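Local atomic coordinates of putative citrate lyase (Ralstonia eutropha, PDB entry 3QQW), a protein that probably acts as a magnesium-dependent lyase of the citrate lyase type, perhaps cleaving (S)-citramalyl-CoA, and is built as a closed eight-stranded TIM barrel. Residues 39-43 against 79-85; 52-56 against 67-71; 101-106 against 136-142; 161-166 against 213-218. All coordinates share one frame; numbering follows the deposited sequence.

Contact 1 (39-43 against 79-85); sequences MDLQV and RNVHGRA
R79, at the start of segment 79-85, extends its guanidinium to the carboxylate of D40 on helix 32-45, a worked case of how a connecting segment is anchored to a helix by an ion pair, an amide bond, waters and apolar contacts. The guanidinium approaches side-on and uses two nitrogens: NE donates to D40 OD1 at 3.0 Å, nearly straight (171°), and NH2 donates to OD2 at 2.9 Å. The two planes are turned 32° apart; OD1 is met on its syn side, somewhat out of plane, and OD2 from above the carboxylate plane. A water joins OD1 to the carbonyl oxygen of R79. At N80, the centre of an inverse gamma turn, the CB lies 3.7 Å from CE of selenomethionine M39, whose chain runs extended beyond CG. V81 follows, its CG2 against CG2 of V43. H82 lays its ring edge beside the CA of V43, and a second water links its NE2 to the carbonyl oxygen of V43. At R84 the carbonyl oxygen accepts a straight bond from Q42 NE2 (3.1 Å) that arrives above the carbonyl plane; this amide nitrogen also donates to the carbonyl of F49, while the guanidinium of R84 turns to D50. A85 closes the walk, its CB 3.7 Å from M39 CE. The chemistry is thus graded: a charged pair at the outer end, where R79 is exposed, and at the inner end a buried amide by which the helix holds both R84 and strand 49-54 where strand 85-88 begins.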
# COMPACT_ATOMS: atom_id res chain seq x y z
N MSE C 39 -4.47 38.61 -0.84
CA MSE C 39 -4.43 39.07 -2.24
C MSE C 39 -3.38 40.12 -2.39
O MSE C 39 -2.64 40.07 -3.37
CB MSE C 39 -5.78 39.60 -2.71
CG MSE C 39 -6.76 38.50 -3.02
SE MSE C 39 -8.51 39.27 -3.29
CE MSE C 39 -9.49 37.58 -3.74
N ASP C 40 -3.26 41.04 -1.42
CA ASP C 40 -2.22 42.10 -1.39
C ASP C 40 -0.83 41.50 -1.21
O ASP C 40 0.13 42.04 -1.74
CB ASP C 40 -2.47 43.11 -0.25
CG ASP C 40 -3.75 43.91 -0.37
OD1 ASP C 40 -4.40 43.86 -1.46
OD2 ASP C 40 -4.11 44.58 0.62
N LEU C 41 -0.72 40.39 -0.46
CA LEU C 41 0.55 39.72 -0.21
C LEU C 41 1.01 39.02 -1.50
O LEU C 41 2.23 38.94 -1.72
CB LEU C 41 0.38 38.76 0.96
CG LEU C 41 1.65 38.20 1.59
CD1 LEU C 41 2.50 39.29 2.21
CD2 LEU C 41 1.32 37.08 2.57
N GLN C 42 0.05 38.59 -2.39
CA GLN C 42 0.37 38.02 -3.71
C GLN C 42 0.99 39.10 -4.60
O GLN C 42 1.83 38.81 -5.44
CB GLN C 42 -0.87 37.45 -4.39
CG GLN C 42 -1.35 36.13 -3.81
CD GLN C 42 -2.58 35.58 -4.51
OE1 GLN C 42 -3.62 36.24 -4.66
NE2 GLN C 42 -2.51 34.30 -4.84
N VAL C 43 0.58 40.37 -4.39
CA VAL C 43 1.10 41.49 -5.15
C VAL C 43 2.52 41.77 -4.67
O VAL C 43 3.41 42.01 -5.49
CB VAL C 43 0.16 42.73 -5.04
CG1 VAL C 43 0.75 43.92 -5.75
CG2 VAL C 43 -1.21 42.41 -5.62
N ARG C 79 -8.96 44.03 -6.52
CA ARG C 79 -8.06 43.65 -5.43
C ARG C 79 -7.38 42.32 -5.76
O ARG C 79 -6.23 42.10 -5.38
CB ARG C 79 -8.85 43.54 -4.11
CG ARG C 79 -8.00 43.31 -2.87
CD ARG C 79 -8.08 44.53 -2.00
NE ARG C 79 -7.25 44.40 -0.80
CZ ARG C 79 -7.72 44.50 0.43
NH1 ARG C 79 -9.02 44.66 0.64
NH2 ARG C 79 -6.90 44.43 1.46
N ASN C 80 -8.11 41.43 -6.48
CA ASN C 80 -7.61 40.15 -6.92
C ASN C 80 -6.85 40.41 -8.20
O ASN C 80 -7.40 40.31 -9.30
CB ASN C 80 -8.75 39.12 -7.07
CG ASN C 80 -8.32 37.80 -7.65
OD1 ASN C 80 -7.13 37.53 -7.76
ND2 ASN C 80 -9.27 36.99 -8.10
N VAL C 81 -5.57 40.78 -8.06
CA VAL C 81 -4.70 41.16 -9.16
C VAL C 81 -4.22 39.96 -9.99
O VAL C 81 -4.28 40.00 -11.21
CB VAL C 81 -3.50 42.00 -8.63
CG1 VAL C 81 -2.52 42.31 -9.75
CG2 VAL C 81 -3.99 43.29 -7.98
N HIS C 82 -3.72 38.92 -9.34
CA HIS C 82 -3.11 37.79 -10.03
C HIS C 82 -4.08 36.69 -10.46
O HIS C 82 -3.67 35.82 -11.22
CB HIS C 82 -1.97 37.20 -9.19
CG HIS C 82 -0.80 38.14 -9.11
ND1 HIS C 82 -0.00 38.40 -10.21
CD2 HIS C 82 -0.38 38.91 -8.08
CE1 HIS C 82 0.89 39.28 -9.81
NE2 HIS C 82 0.70 39.63 -8.55
N GLY C 83 -5.34 36.76 -10.02
CA GLY C 83 -6.36 35.78 -10.39
C GLY C 83 -6.03 34.40 -9.89
O GLY C 83 -6.40 33.40 -10.51
N ARG C 84 -5.35 34.33 -8.74
CA ARG C 84 -4.86 33.10 -8.11
C ARG C 84 -5.52 32.90 -6.78
O ARG C 84 -4.89 32.50 -5.78
CB ARG C 84 -3.30 33.12 -8.00
CG ARG C 84 -2.56 32.85 -9.34
CD ARG C 84 -3.12 31.71 -10.21
NE ARG C 84 -3.31 30.44 -9.48
CZ ARG C 84 -4.08 29.43 -9.89
NH1 ARG C 84 -4.74 29.52 -11.04
NH2 ARG C 84 -4.22 28.34 -9.15
N ALA C 85 -6.83 33.14 -6.79
CA ALA C 85 -7.72 33.04 -5.66
C ALA C 85 -8.85 32.05 -5.99
O ALA C 85 -9.61 32.25 -6.93
CB ALA C 85 -8.28 34.42 -5.34
O HOH W 1 -3.51 39.22 -6.33
O HOH W 2 -4.11 43.58 -4.21
O HOH W 3 -4.92 36.43 -6.90
O HOH W 4 2.80 41.28 -8.16

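Contact 2 (52-56 against 67-71); sequences TCDCE and HAEMV
V71 packs its two methyl groups against a pair of cysteines, and this is the close-fitting half of the contact between strand 49-54 with its following loop and helix 64-76. CG1 lies 3.6 Å from C53 CB, and CG2 lies 3.8 Å from C55 SG. With CG1 anti to the backbone N (chi1 162°) and CG2 anti to the carbonyl carbon, the valine spreads like a fork, so that CG2 is shared between C53 CB and C55 SG. C55 SG also lies 4.2 Å from A68 CA.

The other half is more polar and partly exposed. Here H67 turns the edge of its imidazole to the strand end, and no hydrogen bond crosses between the segments. CE1 makes a single close approach, 3.0 Å from D54 O and near the ring plane, which carries little by itself; the sulfur of C55 also stands at the ring edge, 5.1 Å from its centroid. NE2 holds the ring through the carbonyl of G30, and CE of selenomethionine M70 lies over one face, offset toward the rim. D54 sets its CB away from the helix, and its carboxylate makes a salt bridge with R88, a predicted substrate-binding residue.

The pair belongs to a beta-alpha-beta unit of the barrel, running on from helix 64-76 to strand 85-88. Helix 97-107 covers one flank, where I104 touches C55 and V71, and helix 32-45 covers C53 and M70 through I35.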
# COMPACT_ATOMS: atom_id res chain seq x y z
N THR C 52 -6.89 30.51 -1.03
CA THR C 52 -8.16 29.82 -0.96
C THR C 52 -9.06 30.59 -0.01
O THR C 52 -8.74 30.75 1.17
CB THR C 52 -8.05 28.32 -0.57
OG1 THR C 52 -7.13 27.70 -1.45
CG2 THR C 52 -9.38 27.60 -0.67
N CYS C 53 -10.16 31.10 -0.54
CA CYS C 53 -11.19 31.78 0.24
C CYS C 53 -12.02 30.70 0.84
O CYS C 53 -12.65 29.91 0.13
CB CYS C 53 -12.02 32.72 -0.63
SG CYS C 53 -11.02 33.88 -1.58
N ASP C 54 -11.84 30.53 2.12
CA ASP C 54 -12.47 29.45 2.84
C ASP C 54 -13.94 29.73 3.15
O ASP C 54 -14.21 30.65 3.88
CB ASP C 54 -11.67 29.18 4.11
CG ASP C 54 -11.85 27.77 4.62
OD1 ASP C 54 -12.77 27.06 4.12
OD2 ASP C 54 -11.09 27.37 5.52
N CYS C 55 -14.88 28.94 2.60
CA CYS C 55 -16.32 29.03 2.90
C CYS C 55 -16.59 28.06 3.98
O CYS C 55 -17.09 28.46 5.04
CB CYS C 55 -17.20 28.77 1.68
SG CYS C 55 -17.26 30.14 0.50
N GLU C 56 -16.16 26.78 3.75
CA GLU C 56 -16.24 25.61 4.61
C GLU C 56 -16.02 25.95 6.09
O GLU C 56 -16.91 25.67 6.91
CB GLU C 56 -15.24 24.53 4.17
CG GLU C 56 -15.72 23.13 4.45
CD GLU C 56 -14.82 22.23 5.28
OE1 GLU C 56 -13.58 22.27 5.08
OE2 GLU C 56 -15.37 21.44 6.07
N HIS C 67 -21.54 34.80 3.18
CA HIS C 67 -20.11 34.51 3.13
C HIS C 67 -19.67 34.17 1.72
O HIS C 67 -18.62 34.68 1.29
CB HIS C 67 -19.75 33.39 4.08
CG HIS C 67 -18.29 33.35 4.37
ND1 HIS C 67 -17.40 32.64 3.55
CD2 HIS C 67 -17.59 33.93 5.37
CE1 HIS C 67 -16.21 32.83 4.09
NE2 HIS C 67 -16.28 33.57 5.20
N ALA C 68 -20.46 33.34 0.99
CA ALA C 68 -20.14 32.99 -0.42
C ALA C 68 -20.23 34.25 -1.32
O ALA C 68 -19.40 34.44 -2.20
CB ALA C 68 -21.05 31.88 -0.93
N GLU C 69 -21.19 35.15 -1.05
CA GLU C 69 -21.35 36.41 -1.77
C GLU C 69 -20.14 37.31 -1.59
O GLU C 69 -19.71 37.96 -2.55
CB GLU C 69 -22.61 37.15 -1.31
CG GLU C 69 -23.87 36.60 -1.96
CD GLU C 69 -25.19 37.06 -1.38
OE1 GLU C 69 -25.17 37.82 -0.39
OE2 GLU C 69 -26.24 36.65 -1.91
N MSE C 70 -19.59 37.34 -0.36
CA MSE C 70 -18.39 38.14 -0.06
C MSE C 70 -17.21 37.51 -0.82
O MSE C 70 -16.47 38.23 -1.48
CB MSE C 70 -18.16 38.19 1.48
CG MSE C 70 -16.85 38.85 1.89
SE MSE C 70 -15.34 37.62 1.75
CE MSE C 70 -15.59 36.51 3.42
N VAL C 71 -17.09 36.15 -0.79
CA VAL C 71 -15.99 35.43 -1.45
C VAL C 71 -16.03 35.74 -2.96
O VAL C 71 -15.03 36.22 -3.50
CB VAL C 71 -16.05 33.90 -1.12
CG1 VAL C 71 -15.23 33.06 -2.11
CG2 VAL C 71 -15.63 33.62 0.31

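Contact 3 (101-106 against 136-142); sequences VDIIVN and VAKRAGL
The side chain of V136 is a knob seated among V101, D102, V105 and N106 of helix 97-107, and its few atoms can be followed one at a time. The CB, pointing toward the neighbouring helix, comes 4.0 Å from V101 CG1. From there the side chain divides. CG1, anti to the backbone N (chi1 -178°), meets V105 CB at 3.7 Å and the amide nitrogen ND2 of N106 at 3.8 Å. CG2 takes the other wall, resting against V101 CG1. V136 CG2 also lies 3.6 Å from D102 OD1, an oxygen whose hydrogen bond is with the hydroxyl of Y132.

V105 answers from the opposite helix: its CG1 lies 3.7 Å from A137 CA and also nears A140 CB and L142 CD1. At the exposed N106, OD1 sits 3.5 Å from A140 CB, while ND2 makes a weak bond back to D102 O. A water held by N106 OD1 and V136 O bridges the two helices there, adding a water-mediated polar link, with no direct hydrogen bond across.

Just beyond, G141 takes a positive phi and ends helix 123-139 in a Schellman motif, which brings L142 round to face V105. This knob-into-hole contact joins two successive outer helices of a TIM barrel, with strand 115-117 between them in the chain.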
# COMPACT_ATOMS: atom_id res chain seq x y z
N VAL C 101 -21.43 26.97 -4.89
CA VAL C 101 -21.01 26.84 -6.30
C VAL C 101 -21.78 27.87 -7.13
O VAL C 101 -21.13 28.65 -7.83
CB VAL C 101 -21.19 25.39 -6.82
CG1 VAL C 101 -20.98 25.32 -8.33
CG2 VAL C 101 -20.23 24.44 -6.11
N ASP C 102 -23.12 27.92 -6.99
CA ASP C 102 -23.94 28.91 -7.72
C ASP C 102 -23.43 30.33 -7.52
O ASP C 102 -23.11 31.02 -8.48
CB ASP C 102 -25.40 28.84 -7.27
CG ASP C 102 -26.10 27.53 -7.50
OD1 ASP C 102 -25.57 26.70 -8.28
OD2 ASP C 102 -27.18 27.32 -6.88
N ILE C 103 -23.29 30.75 -6.25
CA ILE C 103 -22.87 32.11 -5.90
C ILE C 103 -21.44 32.43 -6.37
O ILE C 103 -21.23 33.47 -6.98
CB ILE C 103 -23.04 32.38 -4.37
CG1 ILE C 103 -24.53 32.31 -3.95
CG2 ILE C 103 -22.43 33.72 -3.99
CD1 ILE C 103 -24.73 32.20 -2.43
N ILE C 104 -20.48 31.54 -6.06
CA ILE C 104 -19.08 31.79 -6.38
C ILE C 104 -18.81 31.69 -7.90
O ILE C 104 -18.20 32.59 -8.44
CB ILE C 104 -18.12 30.91 -5.54
CG1 ILE C 104 -18.29 31.27 -4.04
CG2 ILE C 104 -16.64 31.11 -5.97
CD1 ILE C 104 -17.77 30.23 -3.05
N VAL C 105 -19.30 30.67 -8.58
CA VAL C 105 -19.03 30.54 -10.01
C VAL C 105 -19.69 31.69 -10.78
O VAL C 105 -18.99 32.36 -11.56
CB VAL C 105 -19.38 29.15 -10.59
CG1 VAL C 105 -19.22 29.14 -12.11
CG2 VAL C 105 -18.50 28.05 -9.96
N ASN C 106 -20.97 31.99 -10.50
CA ASN C 106 -21.66 33.07 -11.20
C ASN C 106 -21.13 34.45 -10.83
O ASN C 106 -21.21 35.38 -11.65
CB ASN C 106 -23.17 33.00 -10.99
CG ASN C 106 -23.79 31.79 -11.64
OD1 ASN C 106 -23.62 31.56 -12.84
ND2 ASN C 106 -24.53 31.00 -10.88
N VAL C 136 -22.74 24.72 -13.87
CA VAL C 136 -22.78 26.13 -13.44
C VAL C 136 -21.72 26.95 -14.23
O VAL C 136 -22.04 28.05 -14.71
CB VAL C 136 -22.63 26.27 -11.89
CG1 VAL C 136 -22.73 27.73 -11.49
CG2 VAL C 136 -23.71 25.46 -11.15
N ALA C 137 -20.48 26.38 -14.41
CA ALA C 137 -19.41 27.05 -15.16
C ALA C 137 -19.83 27.38 -16.60
O ALA C 137 -19.74 28.54 -17.00
CB ALA C 137 -18.14 26.22 -15.15
N LYS C 138 -20.36 26.39 -17.34
CA LYS C 138 -20.85 26.55 -18.71
C LYS C 138 -22.00 27.58 -18.76
O LYS C 138 -21.95 28.48 -19.61
CB LYS C 138 -21.25 25.20 -19.31
N ARG C 139 -23.01 27.51 -17.84
CA ARG C 139 -24.13 28.47 -17.81
C ARG C 139 -23.66 29.91 -17.49
O ARG C 139 -24.31 30.87 -17.88
CB ARG C 139 -25.19 28.07 -16.78
CG ARG C 139 -26.07 26.90 -17.16
CD ARG C 139 -27.07 26.61 -16.05
NE ARG C 139 -27.28 25.18 -15.88
CZ ARG C 139 -27.15 24.52 -14.73
NH1 ARG C 139 -26.81 25.17 -13.62
NH2 ARG C 139 -27.37 23.22 -14.68
N ALA C 140 -22.52 30.04 -16.80
CA ALA C 140 -21.92 31.34 -16.46
C ALA C 140 -21.07 31.90 -17.61
O ALA C 140 -20.50 32.99 -17.50
CB ALA C 140 -21.07 31.21 -15.21
N GLY C 141 -21.00 31.16 -18.71
CA GLY C 141 -20.25 31.56 -19.89
C GLY C 141 -18.76 31.34 -19.82
O GLY C 141 -18.01 31.98 -20.56
N LEU C 142 -18.31 30.46 -18.95
CA LEU C 142 -16.90 30.13 -18.82
C LEU C 142 -16.50 29.17 -19.95
O LEU C 142 -17.18 28.14 -20.13
CB LEU C 142 -16.60 29.51 -17.46
CG LEU C 142 -16.61 30.37 -16.21
CD1 LEU C 142 -16.19 29.61 -15.07
CD2 LEU C 142 -15.79 31.63 -16.34
O HOH W 5 -24.51 29.69 -14.18

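Contact 4 (161-166 against 213-218); sequences VFQIAE and AAALAN
A214 sets its methyl squarely over the ring of F162, and most of the surface buried here belongs to these two residues together with N218 and A165. The CB of A214 stands 3.7 Å from the centroid of the F162 ring and only 2° off the ring normal, a CH-pi contact over the face. F162 has its CG anti to the carbonyl carbon (chi1 -82°), which swings the ring across helix 202-217, and CE1 lies 3.6 Å from A214 CA. The same methyl is also touched by both methyls of V161. The ring also nears A213 and A217 obliquely, and beyond the chain F162 packs on R159 of the second subunit.

N218, just past helix 202-217, does the polar work. Its ND2 donates to A214 O at 2.8 Å, almost straight and in the carbonyl plane, which folds the amide back along its own helix. That posture places ND2 3.3 Å from A165 CB, the methyl also resting 3.4 Å from A214 O. N218 OD1 lies 3.5 Å from E166 CG. One water then gathers three residues, donating to F162 O and to E166 OE2 and accepting from ND2.

No direct hydrogen bond runs between the segments. Cohesion rests on the F162 ring and on alanine and valine methyls; the small alanines are consistent with F162 CA and A214 CA standing 5.1 Å apart. Both amide hydrogens of N218 are used, one on its own helix and one on the water that carries the link across.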
# COMPACT_ATOMS: atom_id res chain seq x y z
N VAL C 161 -9.38 6.76 -3.86
CA VAL C 161 -8.43 7.77 -4.35
C VAL C 161 -8.04 7.59 -5.85
O VAL C 161 -8.01 8.59 -6.58
CB VAL C 161 -7.20 7.96 -3.44
CG1 VAL C 161 -6.19 6.79 -3.53
CG2 VAL C 161 -6.55 9.32 -3.72
N PHE C 162 -7.83 6.34 -6.32
CA PHE C 162 -7.45 6.10 -7.72
C PHE C 162 -8.62 6.37 -8.68
O PHE C 162 -8.41 6.82 -9.82
CB PHE C 162 -6.88 4.69 -7.91
CG PHE C 162 -5.42 4.64 -7.54
CD1 PHE C 162 -4.43 4.89 -8.49
CD2 PHE C 162 -5.03 4.39 -6.22
CE1 PHE C 162 -3.07 4.86 -8.13
CE2 PHE C 162 -3.67 4.38 -5.86
CZ PHE C 162 -2.71 4.62 -6.81
N GLN C 163 -9.84 6.16 -8.20
CA GLN C 163 -11.05 6.43 -8.97
C GLN C 163 -11.29 7.96 -9.01
O GLN C 163 -11.56 8.52 -10.06
CB GLN C 163 -12.22 5.68 -8.35
CG GLN C 163 -13.34 5.43 -9.28
CD GLN C 163 -14.13 4.28 -8.74
OE1 GLN C 163 -14.68 4.33 -7.63
NE2 GLN C 163 -14.16 3.19 -9.49
N ILE C 164 -11.11 8.63 -7.86
CA ILE C 164 -11.24 10.09 -7.74
C ILE C 164 -10.21 10.76 -8.68
O ILE C 164 -10.58 11.62 -9.45
CB ILE C 164 -11.08 10.54 -6.26
CG1 ILE C 164 -12.32 10.14 -5.42
CG2 ILE C 164 -10.77 12.03 -6.14
CD1 ILE C 164 -12.21 10.29 -3.91
N ALA C 165 -8.95 10.30 -8.66
CA ALA C 165 -7.88 10.86 -9.49
C ALA C 165 -8.15 10.77 -11.01
O ALA C 165 -7.56 11.51 -11.78
CB ALA C 165 -6.57 10.18 -9.16
N GLU C 166 -9.06 9.90 -11.43
CA GLU C 166 -9.41 9.75 -12.82
C GLU C 166 -10.53 10.69 -13.26
O GLU C 166 -10.78 10.79 -14.47
CB GLU C 166 -9.82 8.29 -13.10
CG GLU C 166 -8.60 7.39 -13.21
CD GLU C 166 -8.61 6.47 -14.40
OE1 GLU C 166 -9.38 6.73 -15.35
OE2 GLU C 166 -7.75 5.56 -14.44
N ALA C 213 0.68 8.75 -4.92
CA ALA C 213 0.75 7.77 -6.00
C ALA C 213 -0.42 7.93 -6.98
O ALA C 213 -0.19 7.88 -8.19
CB ALA C 213 0.77 6.35 -5.42
N ALA C 214 -1.66 8.14 -6.47
CA ALA C 214 -2.88 8.31 -7.27
C ALA C 214 -2.85 9.61 -8.07
O ALA C 214 -3.24 9.62 -9.23
CB ALA C 214 -4.11 8.28 -6.38
N ALA C 215 -2.38 10.70 -7.43
CA ALA C 215 -2.29 12.02 -8.01
C ALA C 215 -1.28 12.03 -9.14
O ALA C 215 -1.63 12.35 -10.29
CB ALA C 215 -1.91 13.04 -6.94
N LEU C 216 -0.04 11.59 -8.84
CA LEU C 216 1.04 11.56 -9.83
C LEU C 216 0.75 10.59 -10.97
O LEU C 216 1.10 10.90 -12.10
CB LEU C 216 2.40 11.26 -9.18
CG LEU C 216 2.89 12.30 -8.17
CD1 LEU C 216 4.15 11.85 -7.54
CD2 LEU C 216 3.02 13.69 -8.79
N ALA C 217 0.04 9.49 -10.71
CA ALA C 217 -0.36 8.54 -11.76
C ALA C 217 -1.31 9.18 -12.76
O ALA C 217 -1.40 8.70 -13.88
CB ALA C 217 -1.01 7.31 -11.15
N ASN C 218 -2.01 10.25 -12.36
CA ASN C 218 -3.03 10.89 -13.20
C ASN C 218 -2.73 12.36 -13.54
O ASN C 218 -3.65 13.10 -13.86
CB ASN C 218 -4.37 10.77 -12.48
CG ASN C 218 -4.89 9.37 -12.51
OD1 ASN C 218 -5.43 8.92 -13.52
ND2 ASN C 218 -4.70 8.62 -11.45
O HOH W 6 -6.33 6.09 -11.65

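Overall arrangement
From the N terminus, helix 32-45 opens contact 1, which closes when segment 79-85, running into strand 85-88, comes back to it. Inside that interval lies contact 2, joining the end of strand 49-54 to helix 64-76. Contact 3 then starts a new interval, tying helix 97-107 to helix 123-139, and contact 4 follows in series, linking residues 161-166 to the end of helix 202-217; no two intervals cross. Contacts 2 and 3 touch, since I103 and I104 pack on A68, E69 and C55. Contact 4 lies on the opposite side of the chain's centre from contacts 1 and 2, their centres about 30 and 27 Å from its own.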